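Local coordinates for protein oxalate biosynthetic component 1 (Burkholderia thailandensis, PDB 5IKY) that drives quorum sensing-dependent oxalate production as a bifunctional enzyme that combines serine hydrolase and lyase activities in a single chain, at residues A[564-567]-A[568-571]; A[551-554]-A[555-558]; A[696-699]-A[700-704]. One frame throughout, in Å; residues are numbered along the deposited sequence.

Interaction 1 of 3, residues A[564-567]-A[568-571]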
# COMPACT_ATOMS: atom_id res chain seq x y z
N ILE A 564 -25.68 14.06 7.77
CA ILE A 564 -24.28 13.83 7.43
C ILE A 564 -23.45 15.11 7.58
O ILE A 564 -22.30 15.07 8.02
CB ILE A 564 -24.15 13.28 6.01
CG1 ILE A 564 -24.67 11.85 5.99
CG2 ILE A 564 -22.70 13.36 5.53
CD1 ILE A 564 -24.57 11.21 4.68
N VAL A 565 -24.06 16.23 7.21
CA VAL A 565 -23.44 17.53 7.44
C VAL A 565 -23.14 17.71 8.92
O VAL A 565 -22.07 18.19 9.30
CB VAL A 565 -24.34 18.67 6.94
CG1 VAL A 565 -23.74 20.03 7.30
CG2 VAL A 565 -24.55 18.55 5.44
N ASP A 566 -24.09 17.30 9.77
CA ASP A 566 -23.90 17.40 11.21
C ASP A 566 -22.74 16.52 11.67
O ASP A 566 -21.93 16.93 12.50
CB ASP A 566 -25.18 17.01 11.95
CG ASP A 566 -25.15 17.42 13.41
OD1 ASP A 566 -25.36 18.62 13.70
OD2 ASP A 566 -24.92 16.55 14.27
N THR A 567 -22.67 15.31 11.11
CA THR A 567 -21.57 14.40 11.40
C THR A 567 -20.22 15.04 11.04
O THR A 567 -19.26 14.97 11.81
CB THR A 567 -21.71 13.07 10.65
OG1 THR A 567 -22.90 12.39 11.08
CG2 THR A 567 -20.51 12.18 10.90
N TYR A 568 -20.17 15.67 9.87
CA TYR A 568 -18.95 16.34 9.43
C TYR A 568 -18.60 17.53 10.31
O TYR A 568 -17.43 17.75 10.62
CB TYR A 568 -19.08 16.80 7.97
CG TYR A 568 -17.96 17.73 7.56
CD1 TYR A 568 -16.69 17.24 7.30
CD2 TYR A 568 -18.17 19.10 7.45
CE1 TYR A 568 -15.66 18.08 6.94
CE2 TYR A 568 -17.14 19.95 7.08
CZ TYR A 568 -15.89 19.43 6.83
OH TYR A 568 -14.86 20.26 6.46
N ARG A 569 -19.61 18.29 10.70
CA ARG A 569 -19.41 19.48 11.53
C ARG A 569 -18.67 19.15 12.83
O ARG A 569 -17.83 19.92 13.29
CB ARG A 569 -20.75 20.14 11.85
CG ARG A 569 -20.63 21.40 12.69
CD ARG A 569 -21.98 21.81 13.26
NE ARG A 569 -22.59 20.73 14.03
CZ ARG A 569 -22.29 20.45 15.30
NH1 ARG A 569 -21.39 21.18 15.94
NH2 ARG A 569 -22.90 19.45 15.92
N LYS A 570 -18.99 17.99 13.41
CA LYS A 570 -18.33 17.55 14.63
C LYS A 570 -16.86 17.24 14.39
O LYS A 570 -16.01 17.52 15.23
CB LYS A 570 -19.05 16.32 15.21
CG LYS A 570 -20.38 16.64 15.87
CD LYS A 570 -21.33 15.46 15.80
CE LYS A 570 -22.54 15.67 16.70
NZ LYS A 570 -23.53 14.56 16.56
N ILE A 571 -16.56 16.66 13.23
CA ILE A 571 -15.19 16.40 12.84
C ILE A 571 -14.42 17.70 12.66
O ILE A 571 -13.29 17.84 13.12
CB ILE A 571 -15.12 15.59 11.52
CG1 ILE A 571 -15.82 14.24 11.69
CG2 ILE A 571 -13.67 15.39 11.09
CD1 ILE A 571 -15.83 13.41 10.43
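Asp-566 meets Arg-569 and Lys-570, three and four residues further along helix 562-579, and gives one carboxylate oxygen to each. OD1 of Asp-566 is approached by the edge of the guanidinium: NH2 of Arg-569 lies 3.4 Å from it and NE of Arg-569 3.5 Å, both weak bonds of a salt bridge. The two side chains run side by side in the same direction, but the carboxylate and guanidinium planes are turned 52° apart. The bend at chi3 of Arg-569 (55°) brings this edge back to Asp-566, whose own CG stands opposite its backbone N (chi1 -166°). OD2 of Asp-566 forms a salt bridge with NZ of Lys-570, the hydrogen bond in it weak at 3.3 Å, and the extended lysine chain slants across the aspartate. The carboxylate thus has two positive neighbours, one at each oxygen, which would be expected to stabilise its charged form; Arg-569 also reaches Asp-573 through NH1. All these charged ends belong to the loose, more exposed side of the helix.

The other side is tightly packed. Ile-564 rests on Leu-534 and Ala-538 of helix 530-541, Val-565 on Leu-682 and Cys-686 of helix 682-690, and the ring of Tyr-568 meets that of Tyr-689, while its hydroxyl is bonded to Glu-572. The backbone bonds beneath are firm, with Tyr-568 N 2.9 Å from Ile-564 O and Arg-569 N 2.8 Å from Val-565 O. The next two are longer: Lys-570 N lies 3.3 Å from Asp-566 O, and the bond from Ile-571 N to Thr-567 O is weak. Such i to i+3 and i to i+4 ion pairing, with apolar residues on the buried side, is characteristic of an amphipathic alpha-helix at the surface of a helical domain, here in the cap region.

Interaction 2 of 3, residues A[551-554]-A[555-558]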
# COMPACT_ATOMS: atom_id res chain seq x y z
N LEU A 551 -33.67 16.93 -13.09
CA LEU A 551 -34.72 16.26 -12.32
C LEU A 551 -34.56 16.39 -10.81
O LEU A 551 -35.34 15.81 -10.05
CB LEU A 551 -34.77 14.77 -12.69
CG LEU A 551 -35.01 14.44 -14.16
CD1 LEU A 551 -35.22 12.94 -14.33
CD2 LEU A 551 -36.20 15.21 -14.70
N VAL A 552 -33.55 17.14 -10.37
CA VAL A 552 -33.31 17.30 -8.94
C VAL A 552 -32.59 18.61 -8.64
O VAL A 552 -31.74 19.06 -9.42
CB VAL A 552 -32.51 16.10 -8.37
CG1 VAL A 552 -31.10 16.08 -8.93
CG2 VAL A 552 -32.49 16.13 -6.85
N SER A 553 -32.94 19.24 -7.52
CA SER A 553 -32.35 20.52 -7.14
C SER A 553 -31.28 20.33 -6.08
O SER A 553 -31.26 19.33 -5.37
CB SER A 553 -33.42 21.47 -6.62
OG SER A 553 -33.90 21.05 -5.35
N ALA A 554 -30.38 21.31 -5.98
CA ALA A 554 -29.32 21.27 -4.98
C ALA A 554 -29.88 21.35 -3.56
O ALA A 554 -29.36 20.72 -2.64
CB ALA A 554 -28.33 22.39 -5.22
N ASP A 555 -30.95 22.13 -3.39
CA ASP A 555 -31.60 22.26 -2.10
C ASP A 555 -32.12 20.92 -1.60
O ASP A 555 -32.01 20.59 -0.42
CB ASP A 555 -32.74 23.27 -2.17
CG ASP A 555 -32.25 24.71 -2.19
OD1 ASP A 555 -31.10 24.95 -1.77
OD2 ASP A 555 -33.02 25.59 -2.63
N THR A 556 -32.70 20.14 -2.51
CA THR A 556 -33.21 18.82 -2.17
C THR A 556 -32.07 17.88 -1.78
O THR A 556 -32.17 17.15 -0.80
CB THR A 556 -34.01 18.20 -3.34
OG1 THR A 556 -35.08 19.08 -3.71
CG2 THR A 556 -34.58 16.85 -2.95
N ILE A 557 -30.99 17.92 -2.55
CA ILE A 557 -29.81 17.11 -2.26
C ILE A 557 -29.21 17.48 -0.91
O ILE A 557 -28.92 16.61 -0.09
CB ILE A 557 -28.74 17.27 -3.35
CG1 ILE A 557 -29.29 16.83 -4.71
CG2 ILE A 557 -27.49 16.48 -3.00
CD1 ILE A 557 -28.33 17.05 -5.86
N LEU A 558 -29.03 18.78 -0.68
CA LEU A 558 -28.50 19.27 0.59
C LEU A 558 -29.41 18.90 1.75
O LEU A 558 -28.93 18.61 2.85
CB LEU A 558 -28.32 20.79 0.53
CG LEU A 558 -27.13 21.29 -0.29
CD1 LEU A 558 -27.12 22.81 -0.36
CD2 LEU A 558 -25.83 20.77 0.30
O HOH W 1 -35.44 18.45 -6.38
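Ala-554, Ser-553 and Ile-557 carry most of this contact at the start of helix 554-560. Ala-554 is the first residue of the helix: its O accepts the N-H of Leu-558 at 2.8 Å in a nearly straight bond (169°), while its methyl group points away from residues 555-558 and packs on Glu-728 of helix 715-734. Ser-553, at the N-cap, opens the same run of bonds, its O lying 3.2 Å from Ile-557 N. Its OG is swung between its own backbone N and carbonyl carbon (chi1 71°), a rotation that brings it over the helix end, 2.8 Å from OG1 of Thr-556. A water ties the same two residues together, accepting from Ser-553 N at 2.9 Å and forming a bond of 2.8 Å with Thr-556 OG1, so that a backbone N-H ahead of the helix has a partner.

Ile-557 lies on the apolar flank. Its CG1 touches CG2 of Val-552 at 3.9 Å, the two side chains crossing at about a right angle, and it also lies close beside the carbonyl oxygen of Ser-553. Val-552 and Ile-557 both rest on Leu-721 of helix 715-734, which extends the apolar patch. A residue just before the N-cap touching the fourth residue after it fits the hydrophobic staple, here accompanying a serine N-cap at the start of an alpha-helix.

Interaction 3 of 3, residues A[696-699]-A[700-704]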
# COMPACT_ATOMS: atom_id res chain seq x y z
N ARG A 696 -8.44 8.19 -1.47
CA ARG A 696 -7.60 9.05 -0.66
C ARG A 696 -6.13 8.66 -0.76
O ARG A 696 -5.80 7.53 -1.10
CB ARG A 696 -8.04 8.98 0.81
CG ARG A 696 -8.88 10.13 1.31
CD ARG A 696 -9.23 9.90 2.77
NE ARG A 696 -8.05 9.50 3.55
CZ ARG A 696 -8.02 8.47 4.40
NH1 ARG A 696 -9.10 7.73 4.59
NH2 ARG A 696 -6.91 8.19 5.06
N TYR A 697 -5.24 9.61 -0.44
CA TYR A 697 -3.85 9.28 -0.18
C TYR A 697 -3.69 8.91 1.29
O TYR A 697 -4.47 9.36 2.13
CB TYR A 697 -2.92 10.45 -0.50
CG TYR A 697 -2.65 10.68 -1.97
CD1 TYR A 697 -1.91 9.76 -2.71
CD2 TYR A 697 -3.09 11.83 -2.61
CE1 TYR A 697 -1.65 9.96 -4.05
CE2 TYR A 697 -2.84 12.04 -3.95
CZ TYR A 697 -2.12 11.11 -4.67
OH TYR A 697 -1.87 11.33 -6.00
N ASN A 698 -2.69 8.10 1.60
CA ASN A 698 -2.30 7.92 2.99
C ASN A 698 -1.44 9.12 3.40
O ASN A 698 -1.18 10.00 2.58
CB ASN A 698 -1.56 6.60 3.19
CG ASN A 698 -0.31 6.48 2.34
OD1 ASN A 698 -0.12 7.24 1.39
ND2 ASN A 698 0.53 5.51 2.66
N SER A 699 -1.02 9.15 4.65
CA SER A 699 -0.43 10.36 5.24
C SER A 699 0.80 10.91 4.49
O SER A 699 0.98 12.13 4.44
CB SER A 699 -0.06 10.09 6.70
OG SER A 699 0.78 8.95 6.82
N ASP A 700 1.62 10.04 3.91
CA ASP A 700 2.84 10.51 3.25
C ASP A 700 2.87 10.19 1.76
O ASP A 700 3.95 10.13 1.15
CB ASP A 700 4.07 9.92 3.94
CG ASP A 700 4.23 8.43 3.69
OD1 ASP A 700 3.22 7.77 3.35
OD2 ASP A 700 5.36 7.92 3.83
N TYR A 701 1.70 9.97 1.18
CA TYR A 701 1.55 9.73 -0.26
C TYR A 701 2.30 8.49 -0.73
O TYR A 701 2.91 8.49 -1.80
CB TYR A 701 2.00 10.97 -1.05
CG TYR A 701 1.24 12.22 -0.65
CD1 TYR A 701 0.05 12.55 -1.28
CD2 TYR A 701 1.71 13.05 0.36
CE1 TYR A 701 -0.65 13.68 -0.92
CE2 TYR A 701 1.01 14.19 0.72
CZ TYR A 701 -0.17 14.50 0.08
OH TYR A 701 -0.87 15.63 0.44
N SER A 702 2.25 7.44 0.08
CA SER A 702 2.88 6.16 -0.25
C SER A 702 1.91 5.22 -0.94
O SER A 702 2.31 4.25 -1.58
CB SER A 702 3.41 5.48 1.02
OG SER A 702 4.30 6.32 1.73
N ASN A 703 0.62 5.50 -0.80
CA ASN A 703 -0.41 4.57 -1.25
C ASN A 703 -1.75 5.26 -1.45
O ASN A 703 -1.96 6.39 -1.00
CB ASN A 703 -0.54 3.43 -0.25
CG ASN A 703 -1.21 2.20 -0.83
OD1 ASN A 703 -1.17 1.97 -2.04
ND2 ASN A 703 -1.84 1.40 0.02
N VAL A 704 -2.67 4.58 -2.13
CA VAL A 704 -4.02 5.08 -2.33
C VAL A 704 -5.01 4.17 -1.62
O VAL A 704 -4.98 2.95 -1.79
CB VAL A 704 -4.38 5.17 -3.83
CG1 VAL A 704 -5.72 5.85 -4.01
CG2 VAL A 704 -3.30 5.94 -4.58
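OD1 of Asn-698 is gripped by two consecutive backbone N-H groups, Ser-702 N at 2.7 Å and Asn-703 N at 2.9 Å. The first donor lies in the carbonyl plane of the amide, on a lone pair; the second stands well above that plane, 46° out of it. Chi1 of 59° folds the amide inward across the turn, and the other end of the group is fixed too, since ND2 of Asn-698 donates to Leu-270 O of helix 257-270. Two bonds on the oxygen and one on the nitrogen leave the buried amide little freedom to flip.

Around it the backbone closes a beta hairpin between strands 696-697 and 704-705. Its tip is a type I turn from Asn-698 to Tyr-701, with Tyr-701 N 3.2 Å from Asn-698 O, and Asn-698 N binds Asn-703 O at 3.2 Å. Tyr-697 and Val-704 form an antiparallel non-hydrogen-bonded pair, with their side chains on one face, where both touch Val-998 of helix 998-1002.

Tyr-701, in the left-handed helical region of backbone space, directs CD1 over one face of the Tyr-697 ring, 3.4 Å from Tyr-697 CG. The rings are oblique, their planes at 59° and centroids 4.9 Å apart. Beyond them, Tyr-697 OH makes weak bonds to the carbonyls of Asn-996 and Leu-1065.

Overall arrangement
All three contacts are local and follow one another in series through the cap region, none nesting or crossing. Interaction 2 comes first, starting helix 554-560 after the loop that leaves helix 530-541. Helix 562-579 follows almost at once and carries interaction 1, about 19 Å away between centres; both pack against helix 682-690, which lies later in the chain. Interaction 3 comes after that helix and closes the short hairpin 696-705, about 23 Å from interaction 1 and 33 Å from interaction 2 between centres. Centred about 8 Å from the centre of the folded chain, it joins the cap region to helix 257-270 of the TIM-barrel-related part and to helix 998-1002 of the alpha/beta-hydrolase part.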